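Tail fiber protein (Acinetobacter phage AM24, PDB 5W5P) probably recognises, and may depolymerise, the capsular polysaccharide of its Acinetobacter baumannii host as a trimeric tailspike of the phage. Local coordinates at residues L45-V59 with Q68-T80. Residues are numbered along the deposited sequence; the frame is centred on the assembly and turned at random.
Sequences LRNFKPIVNGQTVYV and QGGGLFYADTSDT
Gln55 O takes the backbone N-H of Ala75 at 2.9 Å, and Tyr74 CA adds a CH contact to the same oxygen at 3.1 Å. This bond lies at one end of a beta hairpin in which strand 56-59 runs antiparallel to strand 71-75, within a small four-stranded sheet on the N-terminal side of the parallel-stranded body. Val57 and Phe73 form a hydrogen-bonded pair, with Phe73 N to Val57 O nearly linear at 169°; Val59 and Gly71 repeat the pattern further along. On the N-terminal side of strand 56-59 the chain makes a type II turn from Val52 to Gln55, where the bond from Gly54 N to Ala75 O is weak. The Gln55 side chain folds back across the turn, and OE1 accepts the N-H of Ile51, the residue just before it, at 3.1 Å from above the carbonyl plane.

Val57, Val59 and Phe73, on one face of the sheet, are buried. Leu45, from helix 42-46, lays CD2 over one face of the Phe73 ring, displaced toward its rim, while Val59 CG2 reaches Phe73 CD1 at 3.6 Å. Trp98 of the adjoining strand 97-100 touches Leu45 and Val57, and Leu90 of the outer strand 89-91 touches Leu45 and Phe73. The other face carries Thr56, Tyr58, Leu72 and Tyr74, and Tyr58 of the second subunit packs on Thr56 and Leu72, bringing the hairpin into the trimer interface. The Tyr58 ring runs along the partner strand toward Gly70, its CG set trans to the backbone N (chi1 174°), and this brings CD2 to 3.4 Å from Gly71 O.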
loop_
_atom_site.group_PDB
_atom_site.type_symbol
_atom_site.label_atom_id
_atom_site.label_comp_id
_atom_site.label_asym_id
_atom_site.label_seq_id
_atom_site.Cartn_x
_atom_site.Cartn_y
_atom_site.Cartn_z
ATOM N N LEU A 45 21.479 -31.520 41.205
ATOM C CA LEU A 45 20.844 -32.554 40.395
ATOM C C LEU A 45 21.849 -33.620 39.980
ATOM O O LEU A 45 21.572 -34.819 40.100
ATOM C CB LEU A 45 20.180 -31.935 39.169
ATOM C CG LEU A 45 19.494 -32.922 38.222
ATOM C CD1 LEU A 45 18.231 -33.500 38.847
ATOM C CD2 LEU A 45 19.175 -32.253 36.898
ATOM N N ARG A 46 23.027 -33.204 39.503
ATOM C CA ARG A 46 24.042 -34.170 39.085
ATOM C C ARG A 46 24.481 -35.067 40.235
ATOM O O ARG A 46 24.928 -36.195 40.003
ATOM C CB ARG A 46 25.253 -33.445 38.493
ATOM C CG ARG A 46 24.994 -32.808 37.133
ATOM C CD ARG A 46 26.288 -32.355 36.476
ATOM N NE ARG A 46 26.041 -31.702 35.199
ATOM C CZ ARG A 46 26.016 -30.384 35.029
ATOM N NH1 ARG A 46 26.228 -29.575 36.058
ATOM N NH2 ARG A 46 25.778 -29.871 33.830
ATOM N N ASN A 47 24.369 -34.588 41.473
ATOM C CA ASN A 47 24.699 -35.396 42.639
ATOM C C ASN A 47 23.503 -36.164 43.185
ATOM O O ASN A 47 23.668 -36.962 44.113
ATOM C CB ASN A 47 25.285 -34.511 43.745
ATOM C CG ASN A 47 26.704 -34.080 43.450
ATOM O OD1 ASN A 47 27.657 -34.622 44.006
ATOM N ND2 ASN A 47 26.854 -33.110 42.558
ATOM N N PHE A 48 22.315 -35.945 42.632
ATOM C CA PHE A 48 21.099 -36.595 43.093
ATOM C C PHE A 48 20.848 -37.870 42.298
ATOM O O PHE A 48 21.078 -37.919 41.086
ATOM C CB PHE A 48 19.915 -35.638 42.954
ATOM C CG PHE A 48 18.593 -36.239 43.335
ATOM C CD1 PHE A 48 18.312 -36.551 44.657
ATOM C CD2 PHE A 48 17.622 -36.473 42.375
ATOM C CE1 PHE A 48 17.091 -37.096 45.011
ATOM C CE2 PHE A 48 16.396 -37.016 42.723
ATOM C CZ PHE A 48 16.130 -37.326 44.042
ATOM N N LYS A 49 20.385 -38.906 42.992
ATOM C CA LYS A 49 20.015 -40.160 42.354
ATOM C C LYS A 49 18.504 -40.320 42.380
ATOM O O LYS A 49 17.889 -40.126 43.438
ATOM C CB LYS A 49 20.688 -41.347 43.057
ATOM C CG LYS A 49 22.205 -41.363 42.911
ATOM C CD LYS A 49 22.872 -42.280 43.929
ATOM C CE LYS A 49 22.522 -43.738 43.674
ATOM N NZ LYS A 49 23.132 -44.650 44.684
ATOM N N PRO A 50 17.872 -40.653 41.257
ATOM C CA PRO A 50 16.407 -40.733 41.235
ATOM C C PRO A 50 15.896 -41.875 42.097
ATOM O O PRO A 50 16.535 -42.920 42.232
ATOM C CB PRO A 50 16.086 -40.969 39.755
ATOM C CG PRO A 50 17.316 -41.606 39.204
ATOM C CD PRO A 50 18.466 -40.997 39.953
ATOM N N ILE A 51 14.724 -41.660 42.687
ATOM C CA ILE A 51 14.131 -42.686 43.535
ATOM C C ILE A 51 13.298 -43.682 42.727
ATOM O O ILE A 51 13.227 -44.860 43.089
ATOM C CB ILE A 51 13.298 -42.043 44.656
ATOM C CG1 ILE A 51 12.185 -41.177 44.078
ATOM C CG2 ILE A 51 14.184 -41.201 45.561
ATOM C CD1 ILE A 51 11.228 -40.664 45.124
ATOM N N VAL A 52 12.672 -43.241 41.638
ATOM C CA VAL A 52 11.927 -44.118 40.745
ATOM C C VAL A 52 12.367 -43.827 39.314
ATOM O O VAL A 52 13.050 -42.841 39.036
ATOM C CB VAL A 52 10.397 -43.954 40.886
ATOM C CG1 VAL A 52 9.928 -44.417 42.260
ATOM C CG2 VAL A 52 9.984 -42.510 40.634
ATOM N N ASN A 53 11.968 -44.711 38.403
ATOM C CA ASN A 53 12.270 -44.529 36.991
ATOM C C ASN A 53 11.298 -43.525 36.385
ATOM O O ASN A 53 10.083 -43.628 36.578
ATOM C CB ASN A 53 12.193 -45.864 36.251
ATOM C CG ASN A 53 13.349 -46.788 36.592
ATOM O OD1 ASN A 53 14.149 -46.498 37.485
ATOM N ND2 ASN A 53 13.441 -47.909 35.885
ATOM N N GLY A 54 11.837 -42.550 35.657
ATOM C CA GLY A 54 11.010 -41.505 35.089
ATOM C C GLY A 54 10.567 -40.447 36.069
ATOM O O GLY A 54 9.568 -39.764 35.818
ATOM N N GLN A 55 11.273 -40.293 37.186
ATOM C CA GLN A 55 10.911 -39.281 38.167
ATOM C C GLN A 55 11.167 -37.892 37.600
ATOM O O GLN A 55 12.161 -37.662 36.909
ATOM C CB GLN A 55 11.709 -39.486 39.458
ATOM C CG GLN A 55 11.386 -38.496 40.571
ATOM C CD GLN A 55 12.407 -38.521 41.694
ATOM O OE1 GLN A 55 13.502 -39.059 41.537
ATOM N NE2 GLN A 55 12.053 -37.939 42.836
ATOM N N THR A 56 10.258 -36.965 37.883
ATOM C CA THR A 56 10.445 -35.562 37.535
ATOM C C THR A 56 10.713 -34.779 38.812
ATOM O O THR A 56 9.923 -34.842 39.763
ATOM C CB THR A 56 9.231 -34.991 36.801
ATOM O OG1 THR A 56 8.885 -35.840 35.699
ATOM C CG2 THR A 56 9.555 -33.601 36.268
ATOM N N VAL A 57 11.831 -34.055 38.833
ATOM C CA VAL A 57 12.199 -33.184 39.937
ATOM C C VAL A 57 12.387 -31.776 39.392
ATOM O O VAL A 57 12.577 -31.563 38.191
ATOM C CB VAL A 57 13.478 -33.658 40.657
ATOM C CG1 VAL A 57 13.265 -35.032 41.272
ATOM C CG2 VAL A 57 14.652 -33.673 39.692
ATOM N N TYR A 58 12.341 -30.805 40.293
ATOM C CA TYR A 58 12.519 -29.406 39.937
ATOM C C TYR A 58 13.881 -28.925 40.415
ATOM O O TYR A 58 14.221 -29.081 41.593
ATOM C CB TYR A 58 11.409 -28.543 40.540
ATOM C CG TYR A 58 11.630 -27.069 40.321
ATOM C CD1 TYR A 58 12.151 -26.272 41.328
ATOM C CD2 TYR A 58 11.335 -26.474 39.098
ATOM C CE1 TYR A 58 12.367 -24.932 41.134
ATOM C CE2 TYR A 58 11.550 -25.123 38.895
ATOM C CZ TYR A 58 12.066 -24.359 39.918
ATOM O OH TYR A 58 12.288 -23.013 39.740
ATOM N N VAL A 59 14.662 -28.352 39.501
ATOM C CA VAL A 59 15.929 -27.710 39.836
ATOM C C VAL A 59 15.700 -26.206 39.867
ATOM O O VAL A 59 15.158 -25.632 38.913
ATOM C CB VAL A 59 17.033 -28.084 38.833
ATOM C CG1 VAL A 59 18.372 -27.532 39.293
ATOM C CG2 VAL A 59 17.106 -29.593 38.661
ATOM N N GLN A 68 18.957 -18.029 37.061
ATOM C CA GLN A 68 18.093 -18.500 35.987
ATOM C C GLN A 68 18.461 -19.937 35.614
ATOM O O GLN A 68 19.334 -20.561 36.223
ATOM C CB GLN A 68 18.180 -17.563 34.778
ATOM C CG GLN A 68 17.617 -16.177 35.038
ATOM C CD GLN A 68 16.128 -16.207 35.333
ATOM O OE1 GLN A 68 15.342 -16.786 34.576
ATOM N NE2 GLN A 68 15.730 -15.590 36.444
ATOM N N GLY A 69 17.762 -20.471 34.612
ATOM C CA GLY A 69 18.034 -21.798 34.101
ATOM C C GLY A 69 17.301 -22.933 34.787
ATOM O O GLY A 69 17.475 -24.091 34.385
ATOM N N GLY A 70 16.500 -22.650 35.809
ATOM C CA GLY A 70 15.762 -23.695 36.483
ATOM C C GLY A 70 14.670 -24.297 35.616
ATOM O O GLY A 70 14.351 -23.821 34.526
ATOM N N GLY A 71 14.085 -25.374 36.120
ATOM C CA GLY A 71 13.000 -26.035 35.426
ATOM C C GLY A 71 12.851 -27.467 35.904
ATOM O O GLY A 71 13.508 -27.902 36.849
ATOM N N LEU A 72 11.969 -28.187 35.217
ATOM C CA LEU A 72 11.694 -29.583 35.526
ATOM C C LEU A 72 12.605 -30.494 34.714
ATOM O O LEU A 72 12.858 -30.246 33.532
ATOM C CB LEU A 72 10.230 -29.925 35.234
ATOM C CG LEU A 72 9.144 -29.209 36.039
ATOM C CD1 LEU A 72 7.825 -29.249 35.286
ATOM C CD2 LEU A 72 8.991 -29.830 37.428
ATOM N N PHE A 73 13.090 -31.553 35.358
ATOM C CA PHE A 73 13.941 -32.552 34.727
ATOM C C PHE A 73 13.417 -33.937 35.084
ATOM O O PHE A 73 13.088 -34.198 36.246
ATOM C CB PHE A 73 15.401 -32.403 35.176
ATOM C CG PHE A 73 16.079 -31.170 34.643
ATOM C CD1 PHE A 73 15.964 -29.956 35.303
ATOM C CD2 PHE A 73 16.828 -31.226 33.476
ATOM C CE1 PHE A 73 16.584 -28.820 34.810
ATOM C CE2 PHE A 73 17.450 -30.093 32.980
ATOM C CZ PHE A 73 17.327 -28.890 33.649
ATOM N N TYR A 74 13.333 -34.820 34.093
ATOM C CA TYR A 74 12.900 -36.191 34.317
ATOM C C TYR A 74 14.044 -37.151 34.029
ATOM O O TYR A 74 14.838 -36.932 33.109
ATOM C CB TYR A 74 11.671 -36.546 33.468
ATOM C CG TYR A 74 11.951 -36.841 32.013
ATOM C CD1 TYR A 74 12.083 -35.806 31.089
ATOM C CD2 TYR A 74 12.059 -38.150 31.556
ATOM C CE1 TYR A 74 12.328 -36.061 29.750
ATOM C CE2 TYR A 74 12.306 -38.420 30.224
ATOM C CZ TYR A 74 12.439 -37.370 29.321
ATOM O OH TYR A 74 12.683 -37.633 27.990
ATOM N N ALA A 75 14.131 -38.206 34.834
ATOM C CA ALA A 75 15.190 -39.204 34.699
ATOM C C ALA A 75 14.807 -40.161 33.578
ATOM O O ALA A 75 13.945 -41.025 33.746
ATOM C CB ALA A 75 15.408 -39.943 36.014
ATOM N N ASP A 76 15.448 -40.000 32.422
ATOM C CA ASP A 76 15.210 -40.862 31.266
ATOM C C ASP A 76 15.989 -42.155 31.468
ATOM O O ASP A 76 17.171 -42.258 31.127
ATOM C CB ASP A 76 15.614 -40.153 29.979
ATOM C CG ASP A 76 15.109 -40.860 28.741
ATOM O OD1 ASP A 76 14.442 -41.906 28.880
ATOM O OD2 ASP A 76 15.383 -40.371 27.626
ATOM N N THR A 77 15.310 -43.160 32.033
ATOM C CA THR A 77 15.962 -44.428 32.351
ATOM C C THR A 77 16.397 -45.189 31.104
ATOM O O THR A 77 17.315 -46.012 31.188
ATOM C CB THR A 77 15.033 -45.311 33.194
ATOM O OG1 THR A 77 14.309 -44.500 34.129
ATOM C CG2 THR A 77 15.837 -46.349 33.958
ATOM N N SER A 78 15.770 -44.927 29.956
ATOM C CA SER A 78 16.135 -45.603 28.717
ATOM C C SER A 78 17.412 -45.052 28.093
ATOM O O SER A 78 18.000 -45.720 27.233
ATOM C CB SER A 78 14.988 -45.501 27.708
ATOM O OG SER A 78 14.712 -44.150 27.371
ATOM N N ASP A 79 17.853 -43.861 28.496
ATOM C CA ASP A 79 19.026 -43.215 27.920
ATOM C C ASP A 79 20.229 -43.423 28.833
ATOM O O ASP A 79 20.235 -42.963 29.980
ATOM C CB ASP A 79 18.780 -41.721 27.698
ATOM C CG ASP A 79 19.781 -41.098 26.734
ATOM O OD1 ASP A 79 20.941 -41.569 26.672
ATOM O OD2 ASP A 79 19.411 -40.123 26.045
ATOM N N THR A 80 21.249 -44.103 28.310
ATOM C CA THR A 80 22.497 -44.329 29.026
ATOM C C THR A 80 23.707 -43.830 28.246
ATOM O O THR A 80 24.843 -44.151 28.615
ATOM C CB THR A 80 22.668 -45.819 29.339
ATOM O OG1 THR A 80 22.370 -46.587 28.166
ATOM C CG2 THR A 80 21.733 -46.238 30.465
#